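Local coordinates for AvmM (Streptomyces sp. NBRC 109436, PDB 7FE6), which catalyses the macrocyclization step of alchivemycin A biosynthesis by dehydration and Michael-type addition, at residues 60-66 with 107-113; 24-28 with 155-161; 52-58 with 127-132. One frame throughout, in Å; residues are numbered along the deposited sequence.

Interaction 1: 60-66 with 107-113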
loop_
_atom_site.group_PDB
_atom_site.type_symbol
_atom_site.label_atom_id
_atom_site.label_comp_id
_atom_site.label_asym_id
_atom_site.label_seq_id
_atom_site.Cartn_x
_atom_site.Cartn_y
_atom_site.Cartn_z
ATOM N N LEU A 60 6.120 -3.423 17.177
ATOM C CA LEU A 60 5.688 -4.155 15.992
ATOM C C LEU A 60 5.978 -5.651 16.108
ATOM O O LEU A 60 7.054 -6.067 16.557
ATOM C CB LEU A 60 6.384 -3.617 14.736
ATOM C CG LEU A 60 5.988 -4.373 13.450
ATOM C CD1 LEU A 60 4.522 -4.145 13.100
ATOM C CD2 LEU A 60 6.922 -4.173 12.258
ATOM N N ASN A 61 5.022 -6.455 15.658
ATOM C CA ASN A 61 5.231 -7.873 15.404
ATOM C C ASN A 61 5.117 -8.132 13.904
ATOM O O ASN A 61 4.369 -7.448 13.193
ATOM C CB ASN A 61 4.220 -8.735 16.175
ATOM C CG ASN A 61 4.273 -8.487 17.682
ATOM O OD1 ASN A 61 5.216 -8.895 18.360
ATOM N ND2 ASN A 61 3.270 -7.776 18.205
ATOM N N LEU A 62 5.908 -9.097 13.428
ATOM C CA LEU A 62 5.977 -9.496 12.024
ATOM C C LEU A 62 5.792 -11.006 11.954
ATOM O O LEU A 62 6.444 -11.746 12.699
ATOM C CB LEU A 62 7.320 -9.100 11.410
ATOM C CG LEU A 62 7.414 -8.508 10.012
ATOM C CD1 LEU A 62 6.654 -7.196 9.893
ATOM C CD2 LEU A 62 8.864 -8.286 9.732
ATOM N N VAL A 63 4.882 -11.470 11.106
ATOM C CA VAL A 63 4.598 -12.897 10.996
ATOM C C VAL A 63 4.974 -13.381 9.608
ATOM O O VAL A 63 4.558 -12.794 8.607
ATOM C CB VAL A 63 3.127 -13.214 11.296
ATOM C CG1 VAL A 63 2.907 -14.699 11.240
ATOM C CG2 VAL A 63 2.761 -12.686 12.658
ATOM N N ILE A 64 5.780 -14.435 9.544
ATOM C CA ILE A 64 6.119 -15.068 8.277
ATOM C C ILE A 64 5.364 -16.382 8.203
ATOM O O ILE A 64 5.394 -17.166 9.155
ATOM C CB ILE A 64 7.631 -15.272 8.119
ATOM C CG1 ILE A 64 8.346 -13.920 8.261
ATOM C CG2 ILE A 64 7.906 -15.926 6.761
ATOM C CD1 ILE A 64 9.844 -13.991 8.065
ATOM N N TRP A 65 4.658 -16.601 7.100
ATOM C CA TRP A 65 3.715 -17.702 6.949
ATOM C C TRP A 65 3.955 -18.396 5.618
ATOM O O TRP A 65 4.057 -17.735 4.579
ATOM C CB TRP A 65 2.271 -17.201 7.034
ATOM C CG TRP A 65 1.201 -18.242 6.706
ATOM C CD1 TRP A 65 0.949 -19.408 7.380
ATOM C CD2 TRP A 65 0.200 -18.159 5.667
ATOM N NE1 TRP A 65 -0.125 -20.068 6.805
ATOM C CE2 TRP A 65 -0.602 -19.320 5.761
ATOM C CE3 TRP A 65 -0.081 -17.225 4.662
ATOM C CZ2 TRP A 65 -1.662 -19.569 4.895
ATOM C CZ3 TRP A 65 -1.137 -17.473 3.803
ATOM C CH2 TRP A 65 -1.914 -18.636 3.925
ATOM N N PHE A 66 4.061 -19.718 5.652
ATOM C CA PHE A 66 4.066 -20.540 4.443
ATOM C C PHE A 66 2.766 -21.327 4.399
ATOM O O PHE A 66 2.459 -22.074 5.330
ATOM C CB PHE A 66 5.263 -21.494 4.407
ATOM C CG PHE A 66 6.596 -20.818 4.168
ATOM C CD1 PHE A 66 6.683 -19.452 3.962
ATOM C CD2 PHE A 66 7.772 -21.568 4.140
ATOM C CE1 PHE A 66 7.914 -18.842 3.741
ATOM C CE2 PHE A 66 9.005 -20.959 3.916
ATOM C CZ PHE A 66 9.074 -19.590 3.719
ATOM N N VAL A 107 2.612 -23.226 8.203
ATOM C CA VAL A 107 3.222 -22.841 9.469
ATOM C C VAL A 107 3.472 -21.340 9.394
ATOM O O VAL A 107 3.664 -20.784 8.307
ATOM C CB VAL A 107 4.532 -23.616 9.751
ATOM C CG1 VAL A 107 5.578 -23.321 8.679
ATOM C CG2 VAL A 107 5.070 -23.273 11.127
ATOM N N HIS A 108 3.444 -20.672 10.549
ATOM C CA HIS A 108 3.871 -19.281 10.579
ATOM C C HIS A 108 4.719 -19.015 11.814
ATOM O O HIS A 108 4.562 -19.654 12.858
ATOM C CB HIS A 108 2.675 -18.315 10.474
ATOM C CG HIS A 108 1.802 -18.237 11.692
ATOM N ND1 HIS A 108 2.217 -17.661 12.874
ATOM C CD2 HIS A 108 0.516 -18.615 11.893
ATOM C CE1 HIS A 108 1.231 -17.696 13.754
ATOM N NE2 HIS A 108 0.190 -18.279 13.187
ATOM N N ILE A 109 5.672 -18.103 11.658
ATOM C CA ILE A 109 6.645 -17.783 12.696
ATOM C C ILE A 109 6.432 -16.311 13.048
ATOM O O ILE A 109 6.730 -15.422 12.234
ATOM C CB ILE A 109 8.094 -18.030 12.240
ATOM C CG1 ILE A 109 8.280 -19.418 11.614
ATOM C CG2 ILE A 109 9.034 -17.903 13.420
ATOM C CD1 ILE A 109 7.883 -20.544 12.493
ATOM N N ALA A 110 5.915 -16.049 14.252
ATOM C CA ALA A 110 5.651 -14.691 14.708
ATOM C C ALA A 110 6.882 -14.122 15.409
ATOM O O ALA A 110 7.414 -14.735 16.338
ATOM C CB ALA A 110 4.436 -14.659 15.635
ATOM N N CYS A 111 7.338 -12.957 14.947
ATOM C CA CYS A 111 8.564 -12.330 15.425
ATOM C C CYS A 111 8.305 -10.939 15.984
ATOM O O CYS A 111 7.630 -10.117 15.351
ATOM C CB CYS A 111 9.599 -12.234 14.308
ATOM S SG CYS A 111 10.022 -13.801 13.642
ATOM N N GLN A 112 8.893 -10.662 17.138
ATOM C CA GLN A 112 8.795 -9.347 17.744
ATOM C C GLN A 112 9.896 -8.435 17.207
ATOM O O GLN A 112 11.082 -8.764 17.283
ATOM C CB GLN A 112 8.867 -9.457 19.268
ATOM C CG GLN A 112 8.540 -8.163 19.991
ATOM C CD GLN A 112 8.603 -8.294 21.514
ATOM O OE1 GLN A 112 8.797 -7.305 22.222
ATOM N NE2 GLN A 112 8.388 -9.505 22.021
ATOM N N LEU A 113 9.490 -7.276 16.692
ATOM C CA LEU A 113 10.390 -6.222 16.220
ATOM C C LEU A 113 10.145 -4.925 16.994
ATOM O O LEU A 113 9.951 -3.866 16.379
ATOM C CB LEU A 113 10.179 -5.973 14.715
ATOM C CG LEU A 113 10.847 -6.920 13.712
ATOM C CD1 LEU A 113 10.276 -8.338 13.811
ATOM C CD2 LEU A 113 10.657 -6.382 12.303
HETATM O O HOH W 1 8.361 -1.972 16.688
#
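Trp65 and His108 face each other as a non-hydrogen-bonded pair of antiparallel strands. Trp65 CB lies 3.6 Å from His108 CB. With CG anti to the backbone N (chi1 172°), the CD1 edge is held near strand 107-113: Trp65 CG sits 3.9 Å from Val107 O, Trp65 CD1 closes on that oxygen at 3.2 Å, and Trp65 NE1 is still 4.1 Å from it, while His108 CB meets the ring at its edge. Farther out, the six-membered ring leads away to Phe156 of strand 153-162, and the indole meets His152 nearly at right angles and packs on Ile120 of the second subunit, a place suited to a large, flat residue. On the same face, Val63 CG1 comes within 3.5 Å of His108 ND1, and Val63 CG2 rests against the small Ala110. The other face carries Leu60, Ile64 and Phe66, and Leu62 CD2 meets Leu113 CD2 at 3.7 Å. Paired backbone bonds, such as Leu62 N to Cys111 O at 2.8 Å, fix the register. Apolar where it packs against strands 135-144 and 40-49, this is the outermost strand pair of one sheet of a beta sandwich, with Trp97 and Gln100 bonded to its far side.

Interaction 2: 24-28 with 155-161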
loop_
_atom_site.group_PDB
_atom_site.type_symbol
_atom_site.label_atom_id
_atom_site.label_comp_id
_atom_site.label_asym_id
_atom_site.label_seq_id
_atom_site.Cartn_x
_atom_site.Cartn_y
_atom_site.Cartn_z
ATOM N N ILE A 24 -5.213 1.179 14.839
ATOM C CA ILE A 24 -3.762 1.049 14.758
ATOM C C ILE A 24 -3.491 0.150 13.556
ATOM O O ILE A 24 -3.588 -1.081 13.656
ATOM C CB ILE A 24 -3.160 0.458 16.039
ATOM C CG1 ILE A 24 -3.780 1.084 17.286
ATOM C CG2 ILE A 24 -1.663 0.695 16.053
ATOM C CD1 ILE A 24 -3.610 2.612 17.387
ATOM N N VAL A 25 -3.147 0.767 12.426
ATOM C CA VAL A 25 -2.984 0.073 11.154
ATOM C C VAL A 25 -1.487 -0.044 10.824
ATOM O O VAL A 25 -0.641 0.568 11.465
ATOM C CB VAL A 25 -3.761 0.793 10.028
ATOM C CG1 VAL A 25 -5.201 1.056 10.491
ATOM C CG2 VAL A 25 -3.082 2.110 9.656
ATOM N N ALA A 26 -1.163 -0.819 9.788
ATOM C CA ALA A 26 0.228 -0.951 9.358
ATOM C C ALA A 26 0.341 -0.920 7.830
ATOM O O ALA A 26 -0.543 -1.397 7.113
ATOM C CB ALA A 26 0.849 -2.234 9.895
ATOM N N ASP A 27 1.469 -0.397 7.336
ATOM C CA ASP A 27 1.726 -0.321 5.904
ATOM C C ASP A 27 3.109 -0.870 5.563
ATOM O O ASP A 27 4.062 -0.729 6.339
ATOM C CB ASP A 27 1.609 1.108 5.382
ATOM C CG ASP A 27 0.223 1.664 5.582
ATOM O OD1 ASP A 27 -0.738 1.049 5.082
ATOM O OD2 ASP A 27 0.084 2.728 6.216
ATOM N N PHE A 28 3.201 -1.509 4.392
ATOM C CA PHE A 28 4.452 -2.016 3.847
ATOM C C PHE A 28 4.940 -1.119 2.713
ATOM O O PHE A 28 4.147 -0.572 1.937
ATOM C CB PHE A 28 4.283 -3.449 3.319
ATOM C CG PHE A 28 4.131 -4.503 4.392
ATOM C CD1 PHE A 28 5.242 -4.969 5.095
ATOM C CD2 PHE A 28 2.902 -5.087 4.651
ATOM C CE1 PHE A 28 5.118 -5.958 6.051
ATOM C CE2 PHE A 28 2.781 -6.092 5.633
ATOM C CZ PHE A 28 3.885 -6.510 6.329
ATOM N N ILE A 155 4.101 -12.062 4.453
ATOM C CA ILE A 155 4.585 -11.351 5.627
ATOM C C ILE A 155 3.404 -10.566 6.177
ATOM O O ILE A 155 2.704 -9.867 5.426
ATOM C CB ILE A 155 5.765 -10.433 5.287
ATOM C CG1 ILE A 155 6.842 -11.225 4.554
ATOM C CG2 ILE A 155 6.343 -9.855 6.553
ATOM C CD1 ILE A 155 7.994 -10.378 4.009
ATOM N N PHE A 156 3.187 -10.662 7.479
ATOM C CA PHE A 156 2.068 -9.991 8.115
ATOM C C PHE A 156 2.562 -9.048 9.197
ATOM O O PHE A 156 3.474 -9.385 9.960
ATOM C CB PHE A 156 1.085 -10.965 8.735
ATOM C CG PHE A 156 0.372 -11.841 7.744
ATOM C CD1 PHE A 156 1.012 -12.962 7.194
ATOM C CD2 PHE A 156 -0.949 -11.555 7.377
ATOM C CE1 PHE A 156 0.357 -13.784 6.315
ATOM C CE2 PHE A 156 -1.616 -12.359 6.483
ATOM C CZ PHE A 156 -0.962 -13.488 5.946
ATOM N N ALA A 157 1.988 -7.849 9.220
ATOM C CA ALA A 157 2.308 -6.848 10.224
ATOM C C ALA A 157 1.220 -6.852 11.287
ATOM O O ALA A 157 0.040 -6.654 10.978
ATOM C CB ALA A 157 2.450 -5.472 9.582
ATOM N N LEU A 158 1.616 -7.071 12.535
ATOM C CA LEU A 158 0.676 -7.135 13.651
ATOM C C LEU A 158 1.151 -6.135 14.692
ATOM O O LEU A 158 2.024 -6.463 15.519
ATOM C CB LEU A 158 0.599 -8.538 14.249
ATOM C CG LEU A 158 -0.231 -8.667 15.533
ATOM C CD1 LEU A 158 -1.743 -8.493 15.273
ATOM C CD2 LEU A 158 0.083 -9.972 16.248
ATOM N N PRO A 159 0.617 -4.914 14.682
ATOM C CA PRO A 159 0.990 -3.937 15.714
ATOM C C PRO A 159 0.529 -4.402 17.093
ATOM O O PRO A 159 -0.616 -4.816 17.274
ATOM C CB PRO A 159 0.274 -2.661 15.265
ATOM C CG PRO A 159 -0.053 -2.897 13.812
ATOM C CD PRO A 159 -0.323 -4.352 13.705
ATOM N N GLY A 160 1.444 -4.372 18.056
ATOM C CA GLY A 160 1.139 -4.691 19.449
ATOM C C GLY A 160 1.177 -3.457 20.335
ATOM O O GLY A 160 2.080 -2.618 20.222
ATOM N N MET A 161 0.173 -3.335 21.195
ATOM C CA MET A 161 0.163 -2.256 22.164
ATOM C C MET A 161 -0.229 -2.779 23.539
ATOM O O MET A 161 -0.889 -3.812 23.690
ATOM C CB MET A 161 -0.768 -1.109 21.751
ATOM C CG MET A 161 -2.124 -1.534 21.191
ATOM S SD MET A 161 -2.146 -1.827 19.403
ATOM C CE MET A 161 -0.560 -1.193 18.931
#
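Phe28 carries CG anti to its carbonyl carbon (chi1 -72°), which drops the ring from strand 24-29 onto strand 153-162, and the Met161 chain, bent at chi2 (-88°), folds its sulfur and methyl back toward Ile24. The Phe28 tip does the touching: CZ lies 3.7 Å from Ala157 CB, CE1 meets Ile155 CG2 at 4.1 Å, and the carbonyl carbon of Phe156 approaches the ring edge. Were Phe28 an alanine, Ala157 CB and Ile155 CG2 would probably lose their aromatic cover, and a gap would open between the strands. No hydrogen bond crosses this contact, because the strands belong to opposite sheets of a beta sandwich and meet face to face, their axes 7.0 Å apart. That short spacing suits the small pair at the centre, Ala26 CB against Ala157 CB at 3.6 Å. Beyond it the compact ring of Pro159 sets CG 4.1 Å from Ala26 CB, and Pro159 CB packs against Ile24 CG2. Ile24 CG2 also meets Met161 CE at 3.6 Å, a flexible thioether moulding itself to a rigid beta-branched chain. Val25 points the other way, against Arg50 of the alchivemycin A pocket.

Interaction 3: 52-58 with 127-132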
loop_
_atom_site.group_PDB
_atom_site.type_symbol
_atom_site.label_atom_id
_atom_site.label_comp_id
_atom_site.label_asym_id
_atom_site.label_seq_id
_atom_site.Cartn_x
_atom_site.Cartn_y
_atom_site.Cartn_z
ATOM N N ARG A 52 -7.870 7.999 17.971
ATOM C CA ARG A 52 -7.609 9.129 18.848
ATOM C C ARG A 52 -7.073 8.759 20.226
ATOM O O ARG A 52 -6.611 9.657 20.937
ATOM C CB ARG A 52 -8.872 9.991 19.004
ATOM C CG ARG A 52 -9.347 10.598 17.691
ATOM C CD ARG A 52 -10.103 11.900 17.901
ATOM N NE ARG A 52 -9.720 12.918 16.923
ATOM C CZ ARG A 52 -9.173 14.095 17.225
ATOM N NH1 ARG A 52 -8.853 14.941 16.249
ATOM N NH2 ARG A 52 -8.987 14.445 18.497
ATOM N N TYR A 53 -7.089 7.478 20.611
ATOM C CA TYR A 53 -6.566 7.056 21.905
ATOM C C TYR A 53 -5.052 6.845 21.824
ATOM O O TYR A 53 -4.574 6.038 21.017
ATOM C CB TYR A 53 -7.251 5.770 22.371
ATOM C CG TYR A 53 -6.701 5.255 23.689
ATOM C CD1 TYR A 53 -7.081 5.825 24.904
ATOM C CD2 TYR A 53 -5.758 4.232 23.719
ATOM C CE1 TYR A 53 -6.555 5.362 26.114
ATOM C CE2 TYR A 53 -5.229 3.777 24.920
ATOM C CZ TYR A 53 -5.629 4.344 26.104
ATOM O OH TYR A 53 -5.092 3.870 27.280
ATOM N N ALA A 54 -4.303 7.561 22.671
ATOM C CA ALA A 54 -2.848 7.437 22.732
ATOM C C ALA A 54 -2.470 6.199 23.536
ATOM O O ALA A 54 -2.890 6.061 24.690
ATOM C CB ALA A 54 -2.226 8.677 23.368
ATOM N N TYR A 55 -1.700 5.288 22.921
ATOM C CA TYR A 55 -1.270 4.067 23.594
ATOM C C TYR A 55 0.043 4.294 24.339
ATOM O O TYR A 55 0.969 4.900 23.793
ATOM C CB TYR A 55 -1.111 2.932 22.601
ATOM C CG TYR A 55 -2.415 2.244 22.350
ATOM C CD1 TYR A 55 -2.904 1.324 23.257
ATOM C CD2 TYR A 55 -3.179 2.534 21.225
ATOM C CE1 TYR A 55 -4.103 0.696 23.051
ATOM C CE2 TYR A 55 -4.386 1.915 21.015
ATOM C CZ TYR A 55 -4.844 0.992 21.935
ATOM O OH TYR A 55 -6.046 0.346 21.756
ATOM N N PRO A 56 0.141 3.791 25.573
ATOM C CA PRO A 56 1.320 4.107 26.395
ATOM C C PRO A 56 2.584 3.391 25.965
ATOM O O PRO A 56 3.690 3.869 26.259
ATOM C CB PRO A 56 0.886 3.689 27.809
ATOM C CG PRO A 56 -0.180 2.664 27.593
ATOM C CD PRO A 56 -0.899 3.074 26.334
ATOM N N ASP A 57 2.468 2.240 25.318
ATOM C CA ASP A 57 3.652 1.533 24.859
ATOM C C ASP A 57 3.249 0.663 23.678
ATOM O O ASP A 57 2.158 0.089 23.669
ATOM C CB ASP A 57 4.270 0.702 25.995
ATOM C CG ASP A 57 5.772 0.529 25.836
ATOM O OD1 ASP A 57 6.341 1.058 24.849
ATOM O OD2 ASP A 57 6.384 -0.148 26.697
ATOM N N THR A 58 4.092 0.631 22.652
ATOM C CA THR A 58 3.758 -0.105 21.442
ATOM C C THR A 58 5.017 -0.711 20.856
ATOM O O THR A 58 6.107 -0.150 20.992
ATOM C CB THR A 58 3.143 0.775 20.369
ATOM O OG1 THR A 58 4.111 1.758 19.989
ATOM C CG2 THR A 58 1.845 1.442 20.842
ATOM N N THR A 127 9.904 3.205 26.744
ATOM C CA THR A 127 8.578 3.083 26.163
ATOM C C THR A 127 8.475 3.823 24.832
ATOM O O THR A 127 9.145 4.831 24.595
ATOM C CB THR A 127 7.530 3.627 27.134
ATOM O OG1 THR A 127 7.893 4.963 27.505
ATOM C CG2 THR A 127 7.394 2.750 28.370
ATOM N N VAL A 128 7.611 3.306 23.963
ATOM C CA VAL A 128 7.297 3.928 22.685
ATOM C C VAL A 128 5.814 4.283 22.691
ATOM O O VAL A 128 5.006 3.556 22.095
ATOM C CB VAL A 128 7.643 2.998 21.510
ATOM C CG1 VAL A 128 7.462 3.721 20.182
ATOM C CG2 VAL A 128 9.067 2.517 21.615
ATOM N N PRO A 129 5.404 5.386 23.330
ATOM C CA PRO A 129 3.985 5.770 23.285
ATOM C C PRO A 129 3.611 6.119 21.857
ATOM O O PRO A 129 4.464 6.534 21.075
ATOM C CB PRO A 129 3.913 7.000 24.203
ATOM C CG PRO A 129 5.212 7.044 24.927
ATOM C CD PRO A 129 6.219 6.372 24.063
ATOM N N LEU A 130 2.334 5.929 21.501
ATOM C CA LEU A 130 1.872 6.158 20.124
ATOM C C LEU A 130 0.702 7.141 20.076
ATOM O O LEU A 130 -0.473 6.734 20.069
ATOM C CB LEU A 130 1.502 4.840 19.436
ATOM C CG LEU A 130 1.237 5.000 17.921
ATOM C CD1 LEU A 130 2.531 5.291 17.147
ATOM C CD2 LEU A 130 0.491 3.807 17.318
ATOM N N PRO A 131 0.971 8.438 19.998
ATOM C CA PRO A 131 -0.122 9.418 19.923
ATOM C C PRO A 131 -0.812 9.382 18.567
ATOM O O PRO A 131 -0.293 8.844 17.583
ATOM C CB PRO A 131 0.577 10.765 20.153
ATOM C CG PRO A 131 1.970 10.418 20.648
ATOM C CD PRO A 131 2.290 9.085 20.041
ATOM N N GLU A 132 -1.984 10.021 18.516
ATOM C CA GLU A 132 -2.787 10.007 17.301
ATOM C C GLU A 132 -1.978 10.604 16.165
ATOM O O GLU A 132 -1.173 11.517 16.379
ATOM C CB GLU A 132 -4.105 10.775 17.486
ATOM C CG GLU A 132 -4.012 12.307 17.554
ATOM C CD GLU A 132 -5.400 13.009 17.573
ATOM O OE1 GLU A 132 -5.493 14.109 18.158
ATOM O OE2 GLU A 132 -6.388 12.496 16.986
#
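A single antiparallel beta bridge, Tyr55 with Leu130, joins the lead-in to strand 57-66 to the loop before strand 135-144. Leu130 N gives a 2.9 Å bond to Tyr55 O; the return bond, Tyr55 N to Leu130 O, is weak. Prolines suit positions 129 and 131, since no bond across the pair needs their N-H, and Val128 N turns instead to the Asp57 side chain. Asp57 OD1 accepts Val128 N at 2.7 Å, the N-H arriving nearly straight (171°) but from above the carboxylate plane. Thr58, with OG1 set between its backbone N and carbonyl carbon (chi1 63°), donates to Val128 O at 2.9 Å; Tyr47 OH bonds to the same hydroxyl. Thr58 CG2 touches Leu130 CB at 3.7 Å, so threonine serves a polar and an apolar neighbour. At the exposed end, Glu132 OE2 lies over the face of the Arg52 guanidinium, 3.4 Å from Arg52 NE. This salt bridge rests on charge alone, as no N-H points at the oxygen, and Arg13 of the third subunit pairs with the same OE2. Arg50, Val133 and Glu134, close by in sequence, line the alchivemycin A pocket: bridged loops beside a ligand site at one end of a beta sandwich.

In the fold
From the N terminus, strand 24-29 comes first, and its contact with 155-161 (interaction 2) closes the widest loop. Within it lies interaction 3, joining 52-58 to 127-132, and within that again interaction 1, joining 60-66 to 107-113; the three nest without crossing. Interactions 1 and 3 share strand 57-66, one along its body and the other at its start and in the loop before it. Strand 153-162 runs beside that strand, with Val63 N close to Phe156 O and Met161 packing on Tyr55 and Thr58. Together the contacts hold an outermost strand, bring the two sheets together, and tie loops at one end of the sandwich.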